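Local coordinates for protein importin subunit beta-1 (PDB 5OWU) that carries proteins into the nucleus, working with importin alpha, the subunit that recognises the classical nuclear localization signal of the cargo, at residues A[289-301]-A[312-325]. Sequence-based numbering, arbitrary orientation.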
ATOM      1  N   PHE A 289     -18.674  -8.569   2.873  1.00 33.33           N
ATOM      2  CA  PHE A 289     -19.556  -7.505   3.355  1.00 30.33           C
ATOM      3  C   PHE A 289     -19.312  -7.201   4.834  1.00 30.84           C
ATOM      4  O   PHE A 289     -19.189  -6.030   5.244  1.00 30.51           O
ATOM      5  CB  PHE A 289     -21.010  -7.905   3.123  1.00 36.24           C
ATOM      6  CG  PHE A 289     -21.987  -6.837   3.496  1.00 34.45           C
ATOM      7  CD1 PHE A 289     -22.025  -5.660   2.782  1.00 34.22           C
ATOM      8  CD2 PHE A 289     -22.853  -7.001   4.559  1.00 35.88           C
ATOM      9  CE1 PHE A 289     -22.912  -4.664   3.105  1.00 34.97           C
ATOM     10  CE2 PHE A 289     -23.752  -5.996   4.889  1.00 38.19           C
ATOM     11  CZ  PHE A 289     -23.771  -4.827   4.159  1.00 40.12           C
ATOM     12  N   TRP A 290     -19.242  -8.242   5.665  1.00 34.54           N
ATOM     13  CA  TRP A 290     -19.072  -7.966   7.088  1.00 31.61           C
ATOM     14  C   TRP A 290     -17.664  -7.468   7.404  1.00 32.10           C
ATOM     15  O   TRP A 290     -17.491  -6.642   8.314  1.00 27.47           O
ATOM     16  CB  TRP A 290     -19.454  -9.200   7.904  1.00 27.27           C
ATOM     17  CG  TRP A 290     -20.937  -9.256   8.050  1.00 37.68           C
ATOM     18  CD1 TRP A 290     -21.815  -9.983   7.298  1.00 31.56           C
ATOM     19  CD2 TRP A 290     -21.728  -8.511   8.983  1.00 29.39           C
ATOM     20  NE1 TRP A 290     -23.104  -9.741   7.713  1.00 30.22           N
ATOM     21  CE2 TRP A 290     -23.077  -8.840   8.744  1.00 29.71           C
ATOM     22  CE3 TRP A 290     -21.425  -7.595   9.997  1.00 27.74           C
ATOM     23  CZ2 TRP A 290     -24.115  -8.298   9.489  1.00 29.05           C
ATOM     24  CZ3 TRP A 290     -22.457  -7.054  10.730  1.00 29.19           C
ATOM     25  CH2 TRP A 290     -23.788  -7.408  10.472  1.00 30.77           C
ATOM     26  N   SER A 291     -16.659  -7.902   6.638  1.00 32.01           N
ATOM     27  CA  SER A 291     -15.327  -7.332   6.799  1.00 28.63           C
ATOM     28  C   SER A 291     -15.331  -5.847   6.466  1.00 29.64           C
ATOM     29  O   SER A 291     -14.680  -5.053   7.150  1.00 29.04           O
ATOM     30  CB  SER A 291     -14.312  -8.078   5.931  1.00 35.67           C
ATOM     31  OG  SER A 291     -14.054  -9.377   6.447  1.00 32.44           O
ATOM     32  N   THR A 292     -16.059  -5.450   5.419  1.00 29.44           N
ATOM     33  CA  THR A 292     -16.156  -4.027   5.099  1.00 30.90           C
ATOM     34  C   THR A 292     -16.759  -3.255   6.266  1.00 31.59           C
ATOM     35  O   THR A 292     -16.237  -2.204   6.673  1.00 33.86           O
ATOM     36  CB  THR A 292     -16.985  -3.819   3.829  1.00 28.27           C
ATOM     37  OG1 THR A 292     -16.362  -4.498   2.731  1.00 32.09           O
ATOM     38  CG2 THR A 292     -17.080  -2.353   3.488  1.00 28.71           C
ATOM     39  N   ILE A 293     -17.856  -3.769   6.832  1.00 27.69           N
ATOM     40  CA  ILE A 293     -18.443  -3.119   8.007  1.00 26.36           C
ATOM     41  C   ILE A 293     -17.401  -2.944   9.110  1.00 29.78           C
ATOM     42  O   ILE A 293     -17.227  -1.847   9.662  1.00 28.30           O
ATOM     43  CB  ILE A 293     -19.654  -3.919   8.514  1.00 27.29           C
ATOM     44  CG1 ILE A 293     -20.800  -3.815   7.506  1.00 30.93           C
ATOM     45  CG2 ILE A 293     -20.101  -3.408   9.879  1.00 28.34           C
ATOM     46  CD1 ILE A 293     -22.004  -4.690   7.850  1.00 39.04           C
ATOM     47  N   CYS A 294     -16.732  -4.033   9.485  1.00 27.19           N
ATOM     48  CA  CYS A 294     -15.753  -3.940  10.565  1.00 29.25           C
ATOM     49  C   CYS A 294     -14.674  -2.912  10.247  1.00 28.04           C
ATOM     50  O   CYS A 294     -14.298  -2.111  11.107  1.00 32.16           O
ATOM     51  CB  CYS A 294     -15.120  -5.305  10.833  1.00 25.60           C
ATOM     52  SG  CYS A 294     -16.210  -6.454  11.676  1.00 31.73           S
ATOM     53  N   GLU A 295     -14.150  -2.932   9.019  1.00 26.68           N
ATOM     54  CA  GLU A 295     -13.098  -1.986   8.652  1.00 32.88           C
ATOM     55  C   GLU A 295     -13.566  -0.549   8.828  1.00 41.21           C
ATOM     56  O   GLU A 295     -12.809   0.310   9.312  1.00 30.06           O
ATOM     57  CB  GLU A 295     -12.654  -2.222   7.207  1.00 30.05           C
ATOM     58  CG  GLU A 295     -11.991  -3.566   6.983  1.00 40.23           C
ATOM     59  CD  GLU A 295     -11.824  -3.892   5.512  1.00 49.36           C
ATOM     60  OE1 GLU A 295     -12.191  -3.045   4.673  1.00 51.35           O
ATOM     61  OE2 GLU A 295     -11.334  -4.999   5.199  1.00 55.11           O
ATOM     62  N   GLU A 296     -14.815  -0.268   8.438  1.00 33.42           N
ATOM     63  CA  GLU A 296     -15.316   1.096   8.552  1.00 35.25           C
ATOM     64  C   GLU A 296     -15.485   1.490  10.012  1.00 36.12           C
ATOM     65  O   GLU A 296     -15.163   2.620  10.398  1.00 35.26           O
ATOM     66  CB  GLU A 296     -16.638   1.250   7.791  1.00 33.57           C
ATOM     67  CG  GLU A 296     -16.524   1.127   6.271  1.00 46.63           C
ATOM     68  CD  GLU A 296     -15.460   2.043   5.660  1.00 52.06           C
ATOM     69  OE1 GLU A 296     -15.350   3.219   6.078  1.00 38.77           O
ATOM     70  OE2 GLU A 296     -14.725   1.574   4.762  1.00 43.72           O
ATOM     71  N   GLU A 297     -15.973   0.570  10.849  1.00 33.04           N
ATOM     72  CA  GLU A 297     -16.173   0.920  12.251  1.00 38.18           C
ATOM     73  C   GLU A 297     -14.845   1.063  12.994  1.00 27.48           C
ATOM     74  O   GLU A 297     -14.718   1.919  13.885  1.00 32.63           O
ATOM     75  CB  GLU A 297     -17.101  -0.111  12.898  1.00 34.89           C
ATOM     76  CG  GLU A 297     -18.484  -0.065  12.235  1.00 32.81           C
ATOM     77  CD  GLU A 297     -19.513  -1.009  12.828  1.00 36.82           C
ATOM     78  OE1 GLU A 297     -19.144  -2.003  13.483  1.00 33.64           O
ATOM     79  OE2 GLU A 297     -20.712  -0.746  12.624  1.00 33.88           O
ATOM     80  N   ILE A 298     -13.834   0.276  12.620  1.00 28.32           N
ATOM     81  CA  ILE A 298     -12.503   0.473  13.190  1.00 36.36           C
ATOM     82  C   ILE A 298     -11.951   1.829  12.767  1.00 32.35           C
ATOM     83  O   ILE A 298     -11.366   2.560  13.578  1.00 36.09           O
ATOM     84  CB  ILE A 298     -11.562  -0.675  12.778  1.00 29.41           C
ATOM     85  CG1 ILE A 298     -12.028  -1.994  13.395  1.00 32.29           C
ATOM     86  CG2 ILE A 298     -10.111  -0.385  13.226  1.00 37.12           C
ATOM     87  CD1 ILE A 298     -11.420  -3.248  12.756  1.00 27.66           C
ATOM     88  N   ASP A 299     -12.135   2.197  11.496  1.00 34.06           N
ATOM     89  CA  ASP A 299     -11.637   3.494  11.040  1.00 46.57           C
ATOM     90  C   ASP A 299     -12.350   4.639  11.745  1.00 45.49           C
ATOM     91  O   ASP A 299     -11.727   5.659  12.068  1.00 40.41           O
ATOM     92  CB  ASP A 299     -11.789   3.624   9.526  1.00 43.98           C
ATOM     93  CG  ASP A 299     -10.826   2.730   8.773  1.00 58.63           C
ATOM     94  OD1 ASP A 299      -9.824   2.296   9.385  1.00 63.10           O
ATOM     95  OD2 ASP A 299     -11.068   2.465   7.575  1.00 61.61           O
ATOM     96  N   ILE A 300     -13.653   4.486  12.001  1.00 38.67           N
ATOM     97  CA  ILE A 300     -14.387   5.499  12.758  1.00 41.69           C
ATOM     98  C   ILE A 300     -13.793   5.637  14.151  1.00 47.92           C
ATOM     99  O   ILE A 300     -13.531   6.748  14.627  1.00 46.29           O
ATOM    100  CB  ILE A 300     -15.887   5.148  12.818  1.00 38.10           C
ATOM    101  CG1 ILE A 300     -16.513   5.255  11.427  1.00 42.24           C
ATOM    102  CG2 ILE A 300     -16.630   6.064  13.803  1.00 37.71           C
ATOM    103  CD1 ILE A 300     -17.914   4.649  11.333  1.00 44.16           C
ATOM    104  N   ALA A 301     -13.577   4.509  14.831  1.00 35.15           N
ATOM    105  CA  ALA A 301     -13.000   4.566  16.170  1.00 44.47           C
ATOM    106  C   ALA A 301     -11.647   5.270  16.153  1.00 54.53           C
ATOM    107  O   ALA A 301     -11.374   6.130  16.996  1.00 54.17           O
ATOM    108  CB  ALA A 301     -12.869   3.157  16.750  1.00 52.85           C
ATOM    109  N   LEU A 312     -18.359  12.019  12.868  1.00 78.02           N
ATOM    110  CA  LEU A 312     -18.563  10.613  12.542  1.00 75.52           C
ATOM    111  C   LEU A 312     -19.078   9.842  13.750  1.00 69.70           C
ATOM    112  O   LEU A 312     -18.651  10.071  14.883  1.00 70.80           O
ATOM    113  CB  LEU A 312     -17.257   9.985  12.046  1.00 69.74           C
ATOM    114  CG  LEU A 312     -16.779  10.322  10.632  1.00 76.85           C
ATOM    115  CD1 LEU A 312     -15.480   9.578  10.340  1.00 72.09           C
ATOM    116  CD2 LEU A 312     -17.834   9.984   9.581  1.00 77.24           C
ATOM    117  N   GLN A 313     -19.999   8.917  13.492  1.00 63.18           N
ATOM    118  CA  GLN A 313     -20.603   8.101  14.537  1.00 62.60           C
ATOM    119  C   GLN A 313     -20.716   6.665  14.051  1.00 51.63           C
ATOM    120  O   GLN A 313     -21.186   6.417  12.936  1.00 48.60           O
ATOM    121  CB  GLN A 313     -21.986   8.638  14.927  1.00 70.18           C
ATOM    122  CG  GLN A 313     -22.888   8.960  13.734  1.00 73.42           C
ATOM    123  CD  GLN A 313     -24.346   9.155  14.124  1.00 81.16           C
ATOM    124  OE1 GLN A 313     -24.760   8.813  15.233  1.00 74.52           O
ATOM    125  NE2 GLN A 313     -25.133   9.707  13.205  1.00 86.05           N
ATOM    126  N   SER A 314     -20.285   5.721  14.881  1.00 45.24           N
ATOM    127  CA  SER A 314     -20.490   4.313  14.580  1.00 44.10           C
ATOM    128  C   SER A 314     -21.887   3.891  15.011  1.00 36.21           C
ATOM    129  O   SER A 314     -22.373   4.295  16.069  1.00 44.98           O
ATOM    130  CB  SER A 314     -19.444   3.451  15.283  1.00 40.60           C
ATOM    131  OG  SER A 314     -19.632   2.074  14.996  1.00 37.24           O
ATOM    132  N   TYR A 315     -22.536   3.093  14.170  1.00 33.59           N
ATOM    133  CA  TYR A 315     -23.782   2.431  14.523  1.00 37.43           C
ATOM    134  C   TYR A 315     -23.558   1.074  15.176  1.00 41.13           C
ATOM    135  O   TYR A 315     -24.534   0.435  15.583  1.00 35.85           O
ATOM    136  CB  TYR A 315     -24.660   2.261  13.280  1.00 32.00           C
ATOM    137  CG  TYR A 315     -25.038   3.569  12.630  1.00 35.80           C
ATOM    138  CD1 TYR A 315     -25.731   4.546  13.334  1.00 37.80           C
ATOM    139  CD2 TYR A 315     -24.714   3.823  11.307  1.00 35.10           C
ATOM    140  CE1 TYR A 315     -26.078   5.752  12.739  1.00 44.80           C
ATOM    141  CE2 TYR A 315     -25.059   5.020  10.701  1.00 39.58           C
ATOM    142  CZ  TYR A 315     -25.740   5.981  11.422  1.00 40.23           C
ATOM    143  OH  TYR A 315     -26.076   7.172  10.817  1.00 45.43           O
ATOM    144  N   ASN A 316     -22.307   0.612  15.269  1.00 31.97           N
ATOM    145  CA  ASN A 316     -21.986  -0.615  15.992  1.00 38.72           C
ATOM    146  C   ASN A 316     -22.717  -1.816  15.399  1.00 37.51           C
ATOM    147  O   ASN A 316     -23.264  -2.652  16.122  1.00 34.41           O
ATOM    148  CB  ASN A 316     -22.304  -0.467  17.484  1.00 46.80           C
ATOM    149  CG  ASN A 316     -21.446   0.587  18.161  1.00 49.49           C
ATOM    150  OD1 ASN A 316     -20.223   0.579  18.033  1.00 48.13           O
ATOM    151  ND2 ASN A 316     -22.083   1.509  18.870  1.00 47.12           N
ATOM    152  N   PHE A 317     -22.728  -1.899  14.068  1.00 35.38           N
ATOM    153  CA  PHE A 317     -23.346  -3.035  13.384  1.00 34.31           C
ATOM    154  C   PHE A 317     -22.710  -4.353  13.811  1.00 36.25           C
ATOM    155  O   PHE A 317     -23.410  -5.329  14.109  1.00 35.25           O
ATOM    156  CB  PHE A 317     -23.211  -2.870  11.866  1.00 32.46           C
ATOM    157  CG  PHE A 317     -24.008  -1.725  11.293  1.00 32.15           C
ATOM    158  CD1 PHE A 317     -25.333  -1.530  11.654  1.00 29.62           C
ATOM    159  CD2 PHE A 317     -23.432  -0.856  10.376  1.00 33.44           C
ATOM    160  CE1 PHE A 317     -26.064  -0.484  11.118  1.00 34.94           C
ATOM    161  CE2 PHE A 317     -24.158   0.195   9.839  1.00 38.83           C
ATOM    162  CZ  PHE A 317     -25.479   0.379  10.211  1.00 42.13           C
ATOM    163  N   ALA A 318     -21.377  -4.413  13.798  1.00 28.85           N
ATOM    164  CA  ALA A 318     -20.681  -5.655  14.106  1.00 29.74           C
ATOM    165  C   ALA A 318     -20.932  -6.072  15.549  1.00 29.40           C
ATOM    166  O   ALA A 318     -21.307  -7.217  15.820  1.00 32.49           O
ATOM    167  CB  ALA A 318     -19.184  -5.497  13.841  1.00 32.92           C
ATOM    168  N   LEU A 319     -20.746  -5.140  16.486  1.00 30.36           N
ATOM    169  CA  LEU A 319     -20.930  -5.453  17.901  1.00 30.69           C
ATOM    170  C   LEU A 319     -22.299  -6.077  18.151  1.00 38.34           C
ATOM    171  O   LEU A 319     -22.406  -7.146  18.758  1.00 37.93           O
ATOM    172  CB  LEU A 319     -20.752  -4.184  18.734  1.00 35.61           C
ATOM    173  CG  LEU A 319     -20.782  -4.361  20.252  1.00 45.61           C
ATOM    174  CD1 LEU A 319     -19.595  -5.171  20.708  1.00 40.18           C
ATOM    175  CD2 LEU A 319     -20.802  -3.017  20.960  1.00 46.98           C
ATOM    176  N   SER A 320     -23.358  -5.430  17.656  1.00 43.19           N
ATOM    177  CA  SER A 320     -24.716  -5.905  17.897  1.00 47.72           C
ATOM    178  C   SER A 320     -24.969  -7.268  17.269  1.00 43.36           C
ATOM    179  O   SER A 320     -25.809  -8.026  17.762  1.00 47.84           O
ATOM    180  CB  SER A 320     -25.724  -4.903  17.338  1.00 52.61           C
ATOM    181  OG  SER A 320     -25.516  -3.602  17.863  1.00 42.07           O
ATOM    182  N   SER A 321     -24.281  -7.588  16.175  1.00 32.97           N
ATOM    183  CA  SER A 321     -24.577  -8.777  15.384  1.00 37.09           C
ATOM    184  C   SER A 321     -23.697  -9.976  15.724  1.00 38.26           C
ATOM    185  O   SER A 321     -23.882 -11.043  15.128  1.00 33.03           O
ATOM    186  CB  SER A 321     -24.420  -8.457  13.897  1.00 48.00           C
ATOM    187  OG  SER A 321     -25.133  -7.286  13.548  1.00 35.83           O
ATOM    188  N   ILE A 322     -22.745  -9.825  16.650  1.00 42.62           N
ATOM    189  CA  ILE A 322     -21.772 -10.888  16.924  1.00 43.15           C
ATOM    190  C   ILE A 322     -22.471 -12.211  17.188  1.00 44.95           C
ATOM    191  O   ILE A 322     -22.088 -13.255  16.642  1.00 44.02           O
ATOM    192  CB  ILE A 322     -20.874 -10.494  18.108  1.00 45.58           C
ATOM    193  CG1 ILE A 322     -19.888  -9.416  17.682  1.00 53.39           C
ATOM    194  CG2 ILE A 322     -20.112 -11.703  18.640  1.00 51.92           C
ATOM    195  CD1 ILE A 322     -19.112  -8.829  18.824  1.00 60.19           C
ATOM    196  N   LYS A 323     -23.485 -12.182  18.059  1.00 35.73           N
ATOM    197  CA  LYS A 323     -24.227 -13.380  18.432  1.00 48.20           C
ATOM    198  C   LYS A 323     -24.653 -14.181  17.207  1.00 40.57           C
ATOM    199  O   LYS A 323     -24.609 -15.416  17.217  1.00 40.07           O
ATOM    200  CB  LYS A 323     -25.465 -12.993  19.261  1.00 57.35           C
ATOM    201  CG  LYS A 323     -25.176 -12.389  20.650  1.00 69.19           C
ATOM    202  CD  LYS A 323     -26.462 -11.859  21.342  1.00 72.97           C
ATOM    203  CE  LYS A 323     -26.159 -11.010  22.596  1.00 76.47           C
ATOM    204  NZ  LYS A 323     -27.344 -10.244  23.140  1.00 84.73           N
ATOM    205  N   ASP A 324     -25.098 -13.498  16.154  1.00 38.59           N
ATOM    206  CA  ASP A 324     -25.645 -14.157  14.973  1.00 46.70           C
ATOM    207  C   ASP A 324     -24.647 -14.338  13.833  1.00 41.80           C
ATOM    208  O   ASP A 324     -24.779 -15.298  13.066  1.00 50.14           O
ATOM    209  CB  ASP A 324     -26.851 -13.363  14.463  1.00 50.21           C
ATOM    210  CG  ASP A 324     -27.768 -12.918  15.589  1.00 59.18           C
ATOM    211  OD1 ASP A 324     -27.955 -13.704  16.538  1.00 47.10           O
ATOM    212  OD2 ASP A 324     -28.282 -11.783  15.548  1.00 56.89           O
ATOM    213  N   VAL A 325     -23.655 -13.454  13.700  1.00 38.70           N
ATOM    214  CA  VAL A 325     -22.711 -13.533  12.586  1.00 36.33           C
ATOM    215  C   VAL A 325     -21.579 -14.505  12.898  1.00 40.92           C
ATOM    216  O   VAL A 325     -21.199 -15.330  12.058  1.00 33.83           O
ATOM    217  CB  VAL A 325     -22.151 -12.136  12.253  1.00 39.27           C
ATOM    218  CG1 VAL A 325     -21.037 -12.244  11.234  1.00 42.40           C
ATOM    219  CG2 VAL A 325     -23.249 -11.225  11.730  1.00 44.08           C
TER
HETATM  220  O   HOH W   1     -19.382  -2.642  16.042  1.00 31.14           O
HETATM  221  O   HOH W   2     -16.394   1.932  15.812  1.00 56.82           O
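The carboxylate of Glu297 meets the first turn of helix 317-332 with both oxygens. Glu297 OE2 accepts from Phe317 N at 2.7 Å through its syn lone pair, the N-H...O angle a bent 141°, while Glu297 OE1 takes a weak bond from Ala318 N at 3.3 Å. A water that donates to OE1 accepts from Leu319 N, so three opening amides of the helix are served directly or through water. Glutamate suits the place because its chain, extended beyond CG (chi2 -178°), reaches across to the start of the other helix. Beside it, small Ala318 lets the backbones come close, its CB 3.8 Å from Cys294 SG, and Ile293 CG2 touches Phe317 CB and lies at the edge of its ring. Farther along, Trp290 offers a broad indole: Val325 CG2 makes a CH-pi contact over its six-membered ring, 3.9 Å from the centroid, and Ile293 CD1 lies on the opposite face. Ser321 OG, 3.4 Å from Trp290 CH2, donates to Phe317 O. At the other end, Ile300 CG2 packs on Ser314, whose OG accepts from Asn316 N in an ST turn leading into the helix. From outside the two segments, Tyr256 OH and Asn361 ND2 hydrogen-bond Glu297 OE2 and OE1, respectively, and help fix the carboxylate. The contact thus joins HEAT repeats 7 and 8 through a buried acidic group, its negative charge probably stabilised by these donors and the helix N-terminus.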